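Local coordinates for protein NADPH-ferredoxin reductase FprA (Mycobacterium tuberculosis, PDB 1LQT) that transfers electrons between NADPH and ferredoxin through a bound FAD and may supply electrons to P450 systems, at residues L48-D56 with F128-P136. Numbering follows the deposited sequence.
Sequences LVRSGVAPD and FVGWYNAHP. With FAD (flavin-adenine dinucleotide), chain H.
Asn133 presses its carboxamide against the turn that follows helix 48-51, and ND2 serves two backbone carbonyls: Val53 O at 3.1 Å, met from above the carbonyl plane, and Ser51 O at 3.0 Å in a weak bond. Val53 O also accepts from Lys61. OD1 of the same amide lies 3.4 Å from Pro55 CD, a carbon that also touches Tyr132 CE1, the two side chains crossing at about a right angle. With CG between the backbone N and the carbonyl carbon (chi1 70°), the Tyr132 ring lays one face over Val129 CA, while its OH donates to a water 2.6 Å away that in turn donates to Gly52 O (2.7 Å). A second water joins Arg50 NH2 to Ala134 O; the charge of Arg50 is met by Glu430. Lys443 bonds both Arg50 O and Asn133 O. Helix 125-132 ends in a Schellman motif with Ala134 at positive phi, and the chain then brings CD2, at the His135 ring edge, beside Ser51 OG, while His135 ND1 is bonded to His137 N. Toward the cofactor, Leu48 N donates almost straight (172°) to O2A of the FAD pyrophosphate, and Val53 CG2 packs 3.6 Å from flavin N5, placing this contact in the FAD pocket of a type 1 ferredoxin-NADP reductase.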
loop_
_atom_site.group_PDB
_atom_site.type_symbol
_atom_site.label_atom_id
_atom_site.label_comp_id
_atom_site.label_asym_id
_atom_site.label_seq_id
_atom_site.Cartn_x
_atom_site.Cartn_y
_atom_site.Cartn_z
ATOM N N LEU A 48 -5.491 -0.008 1.260
ATOM C CA LEU A 48 -4.790 -0.276 -0.002
ATOM C C LEU A 48 -5.550 -1.270 -0.865
ATOM O O LEU A 48 -5.259 -1.360 -2.059
ATOM C CB LEU A 48 -3.375 -0.758 0.249
ATOM C CG LEU A 48 -2.391 0.292 0.764
ATOM C CD1 LEU A 48 -1.108 -0.396 1.188
ATOM C CD2 LEU A 48 -2.093 1.342 -0.291
ATOM N N VAL A 49 -6.531 -2.008 -0.341
ATOM C CA VAL A 49 -7.312 -2.849 -1.246
ATOM C C VAL A 49 -7.984 -1.946 -2.294
ATOM O O VAL A 49 -8.096 -2.320 -3.458
ATOM C CB VAL A 49 -8.315 -3.721 -0.489
ATOM C CG1 VAL A 49 -9.318 -4.395 -1.397
ATOM C CG2 VAL A 49 -7.592 -4.744 0.354
ATOM N N ARG A 50 -8.476 -0.802 -1.877
ATOM C CA ARG A 50 -9.026 0.202 -2.770
ATOM C C ARG A 50 -7.959 1.076 -3.412
ATOM O O ARG A 50 -7.957 1.233 -4.638
ATOM C CB ARG A 50 -10.037 1.068 -2.012
ATOM C CG ARG A 50 -10.594 2.213 -2.827
ATOM C CD ARG A 50 -11.512 3.095 -2.049
ATOM N NE ARG A 50 -11.785 4.357 -2.695
ATOM C CZ ARG A 50 -12.896 4.670 -3.384
ATOM N NH1 ARG A 50 -13.859 3.792 -3.551
ATOM N NH2 ARG A 50 -13.028 5.876 -3.884
ATOM N N SER A 51 -7.034 1.628 -2.625
ATOM C CA SER A 51 -6.163 2.677 -3.139
ATOM C C SER A 51 -4.783 2.248 -3.597
ATOM O O SER A 51 -4.069 3.069 -4.151
ATOM C CB SER A 51 -6.012 3.777 -2.124
ATOM O OG SER A 51 -5.180 3.402 -1.035
ATOM N N GLY A 52 -4.435 1.003 -3.334
ATOM C CA GLY A 52 -3.114 0.485 -3.642
ATOM C C GLY A 52 -3.103 -0.528 -4.764
ATOM O O GLY A 52 -2.479 -0.313 -5.785
ATOM N N VAL A 53 -3.841 -1.611 -4.578
ATOM C CA VAL A 53 -3.961 -2.643 -5.576
ATOM C C VAL A 53 -4.247 -1.982 -6.917
ATOM O O VAL A 53 -5.115 -1.109 -7.036
ATOM C CB VAL A 53 -5.057 -3.664 -5.199
ATOM C CG1 VAL A 53 -5.226 -4.677 -6.303
ATOM C CG2 VAL A 53 -4.737 -4.361 -3.884
ATOM N N ALA A 54 -3.513 -2.389 -7.940
ATOM C CA ALA A 54 -3.587 -1.746 -9.220
ATOM C C ALA A 54 -4.960 -1.887 -9.867
ATOM O O ALA A 54 -5.648 -2.882 -9.658
ATOM C CB ALA A 54 -2.529 -2.332 -10.125
ATOM N N PRO A 55 -5.335 -0.910 -10.688
ATOM C CA PRO A 55 -6.664 -0.971 -11.328
ATOM C C PRO A 55 -6.810 -2.130 -12.323
ATOM O O PRO A 55 -7.913 -2.510 -12.634
ATOM C CB PRO A 55 -6.801 0.411 -11.964
ATOM C CG PRO A 55 -5.412 0.854 -12.183
ATOM C CD PRO A 55 -4.642 0.360 -10.966
ATOM N N ASP A 56 -5.688 -2.648 -12.823
ATOM C CA ASP A 56 -5.706 -3.843 -13.659
ATOM C C ASP A 56 -5.545 -5.120 -12.854
ATOM O O ASP A 56 -5.337 -6.192 -13.420
ATOM C CB ASP A 56 -4.688 -3.741 -14.798
ATOM C CG ASP A 56 -3.263 -3.682 -14.322
ATOM O OD1 ASP A 56 -3.032 -3.335 -13.134
ATOM O OD2 ASP A 56 -2.331 -3.951 -15.118
ATOM N N PHE A 128 2.471 8.225 -6.959
ATOM C CA PHE A 128 1.989 7.881 -8.278
ATOM C C PHE A 128 0.793 6.946 -8.224
ATOM O O PHE A 128 -0.208 7.168 -8.900
ATOM C CB PHE A 128 3.134 7.283 -9.107
ATOM C CG PHE A 128 2.745 7.026 -10.533
ATOM C CD1 PHE A 128 2.427 8.056 -11.373
ATOM C CD2 PHE A 128 2.733 5.743 -11.038
ATOM C CE1 PHE A 128 2.059 7.815 -12.692
ATOM C CE2 PHE A 128 2.368 5.527 -12.349
ATOM C CZ PHE A 128 2.026 6.553 -13.139
ATOM N N VAL A 129 0.908 5.900 -7.423
ATOM C CA VAL A 129 -0.156 4.954 -7.187
ATOM C C VAL A 129 -1.373 5.643 -6.590
ATOM O O VAL A 129 -2.515 5.432 -7.013
ATOM C CB VAL A 129 0.311 3.814 -6.271
ATOM C CG1 VAL A 129 -0.858 2.907 -5.893
ATOM C CG2 VAL A 129 1.442 3.000 -6.914
ATOM N N GLY A 130 -1.152 6.442 -5.550
ATOM C CA GLY A 130 -2.267 7.154 -4.969
ATOM C C GLY A 130 -2.993 7.989 -6.011
ATOM O O GLY A 130 -4.214 8.058 -6.041
ATOM N N TRP A 131 -2.216 8.652 -6.860
ATOM C CA TRP A 131 -2.798 9.463 -7.911
ATOM C C TRP A 131 -3.592 8.620 -8.917
ATOM O O TRP A 131 -4.742 8.940 -9.213
ATOM C CB TRP A 131 -1.689 10.274 -8.585
ATOM C CG TRP A 131 -2.128 11.070 -9.754
ATOM C CD1 TRP A 131 -2.814 12.243 -9.765
ATOM C CD2 TRP A 131 -1.873 10.756 -11.111
ATOM N NE1 TRP A 131 -2.996 12.686 -11.050
ATOM C CE2 TRP A 131 -2.420 11.783 -11.897
ATOM C CE3 TRP A 131 -1.201 9.724 -11.743
ATOM C CZ2 TRP A 131 -2.329 11.779 -13.297
ATOM C CZ3 TRP A 131 -1.107 9.723 -13.113
ATOM C CH2 TRP A 131 -1.669 10.727 -13.861
ATOM N N TYR A 132 -3.008 7.533 -9.405
ATOM C CA TYR A 132 -3.734 6.763 -10.400
ATOM C C TYR A 132 -4.905 5.978 -9.823
ATOM O O TYR A 132 -5.798 5.591 -10.563
ATOM C CB TYR A 132 -2.845 5.929 -11.314
ATOM C CG TYR A 132 -2.100 4.723 -10.784
ATOM C CD1 TYR A 132 -2.726 3.668 -10.186
ATOM C CD2 TYR A 132 -0.730 4.632 -10.973
ATOM C CE1 TYR A 132 -2.000 2.525 -9.793
ATOM C CE2 TYR A 132 -0.019 3.508 -10.606
ATOM C CZ TYR A 132 -0.648 2.444 -10.021
ATOM O OH TYR A 132 0.104 1.334 -9.689
ATOM N N ASN A 133 -4.897 5.770 -8.511
ATOM C CA ASN A 133 -6.003 5.100 -7.854
ATOM C C ASN A 133 -6.992 6.051 -7.169
ATOM O O ASN A 133 -7.850 5.604 -6.418
ATOM C CB ASN A 133 -5.529 4.017 -6.889
ATOM C CG ASN A 133 -5.291 2.690 -7.547
ATOM O OD1 ASN A 133 -5.913 2.366 -8.578
ATOM N ND2 ASN A 133 -4.451 1.880 -6.928
ATOM N N ALA A 134 -6.895 7.333 -7.469
ATOM C CA ALA A 134 -7.872 8.327 -7.007
ATOM C C ALA A 134 -7.914 8.453 -5.492
ATOM O O ALA A 134 -8.949 8.774 -4.913
ATOM C CB ALA A 134 -9.262 8.060 -7.564
ATOM N N HIS A 135 -6.781 8.254 -4.828
ATOM C CA HIS A 135 -6.697 8.532 -3.402
ATOM C C HIS A 135 -6.739 10.050 -3.233
ATOM O O HIS A 135 -5.969 10.758 -3.865
ATOM C CB HIS A 135 -5.374 7.976 -2.875
ATOM C CG HIS A 135 -5.215 8.064 -1.395
ATOM N ND1 HIS A 135 -5.297 9.255 -0.704
ATOM C CD2 HIS A 135 -4.975 7.088 -0.489
ATOM C CE1 HIS A 135 -5.118 8.985 0.572
ATOM N NE2 HIS A 135 -4.892 7.687 0.738
ATOM N N PRO A 136 -7.641 10.562 -2.401
ATOM C CA PRO A 136 -7.826 12.012 -2.334
ATOM C C PRO A 136 -6.615 12.797 -1.875
ATOM O O PRO A 136 -6.526 13.970 -2.208
ATOM C CB PRO A 136 -8.996 12.184 -1.379
ATOM C CG PRO A 136 -9.200 10.913 -0.752
ATOM C CD PRO A 136 -8.597 9.826 -1.560
HETATM P PA FAD H . -3.609 -0.318 4.658
HETATM O O1A FAD H . -2.681 0.722 4.175
HETATM O O2A FAD H . -4.292 -1.212 3.690
HETATM O O5B FAD H . -4.762 0.382 5.518
HETATM C C5B FAD H . -4.435 1.442 6.425
HETATM C C4B FAD H . -5.710 2.254 6.617
HETATM O O4B FAD H . -5.489 3.122 7.726
HETATM C C3B FAD H . -6.072 3.142 5.420
HETATM O O3B FAD H . -7.429 3.022 5.058
HETATM C C2B FAD H . -5.712 4.520 5.908
HETATM O O2B FAD H . -6.392 5.588 5.289
HETATM C C1B FAD H . -6.004 4.400 7.409
HETATM N N9A FAD H . -5.327 5.383 8.244
HETATM C C8A FAD H . -3.998 5.708 8.199
HETATM N N7A FAD H . -3.681 6.629 9.101
HETATM C C5A FAD H . -4.872 6.933 9.730
HETATM C C6A FAD H . -5.172 7.836 10.753
HETATM N N6A FAD H . -4.270 8.587 11.367
HETATM N N1A FAD H . -6.468 7.889 11.165
HETATM C C2A FAD H . -7.393 7.079 10.582
HETATM N N3A FAD H . -7.173 6.191 9.604
HETATM C C4A FAD H . -5.895 6.155 9.212
HETATM N N1 FAD H . -1.522 -7.336 -1.772
HETATM C C2 FAD H . -2.098 -8.364 -2.458
HETATM O O2 FAD H . -2.424 -9.391 -1.894
HETATM N N3 FAD H . -2.286 -8.232 -3.824
HETATM C C4 FAD H . -2.008 -7.097 -4.528
HETATM O O4 FAD H . -2.238 -7.029 -5.756
HETATM C C4X FAD H . -1.465 -6.027 -3.808
HETATM N N5 FAD H . -1.177 -4.837 -4.437
HETATM C C5X FAD H . -0.609 -3.811 -3.727
HETATM C C6 FAD H . -0.293 -2.633 -4.357
HETATM C C7 FAD H . 0.351 -1.597 -3.702
HETATM C C7M FAD H . 0.660 -0.317 -4.428
HETATM C C8 FAD H . 0.652 -1.759 -2.345
HETATM C C8M FAD H . 1.373 -0.677 -1.587
HETATM C C9 FAD H . 0.318 -2.939 -1.684
HETATM C C9A FAD H . -0.312 -3.976 -2.358
HETATM N N10 FAD H . -0.636 -5.179 -1.721
HETATM C C10 FAD H . -1.231 -6.191 -2.432
HETATM C "C1'" FAD H . -0.397 -5.385 -0.263
HETATM C "C2'" FAD H . -1.590 -4.917 0.569
HETATM O "O2'" FAD H . -1.984 -3.653 0.097
HETATM C "C3'" FAD H . -1.184 -4.831 2.053
HETATM O "O3'" FAD H . -0.812 -6.113 2.550
HETATM C "C4'" FAD H . -2.292 -4.391 3.009
HETATM O "O4'" FAD H . -3.160 -3.439 2.401
HETATM C "C5'" FAD H . -1.694 -3.807 4.289
HETATM O "O5'" FAD H . -2.806 -3.633 5.176
HETATM P P FAD H . -2.842 -2.607 6.385
HETATM O O1P FAD H . -4.172 -2.823 6.997
HETATM O O2P FAD H . -1.642 -2.703 7.271
HETATM O O3P FAD H . -2.746 -1.161 5.740
HETATM O O HOH W 1 -11.289 8.190 -3.566
HETATM O O HOH W 2 -0.790 -0.407 -7.943
#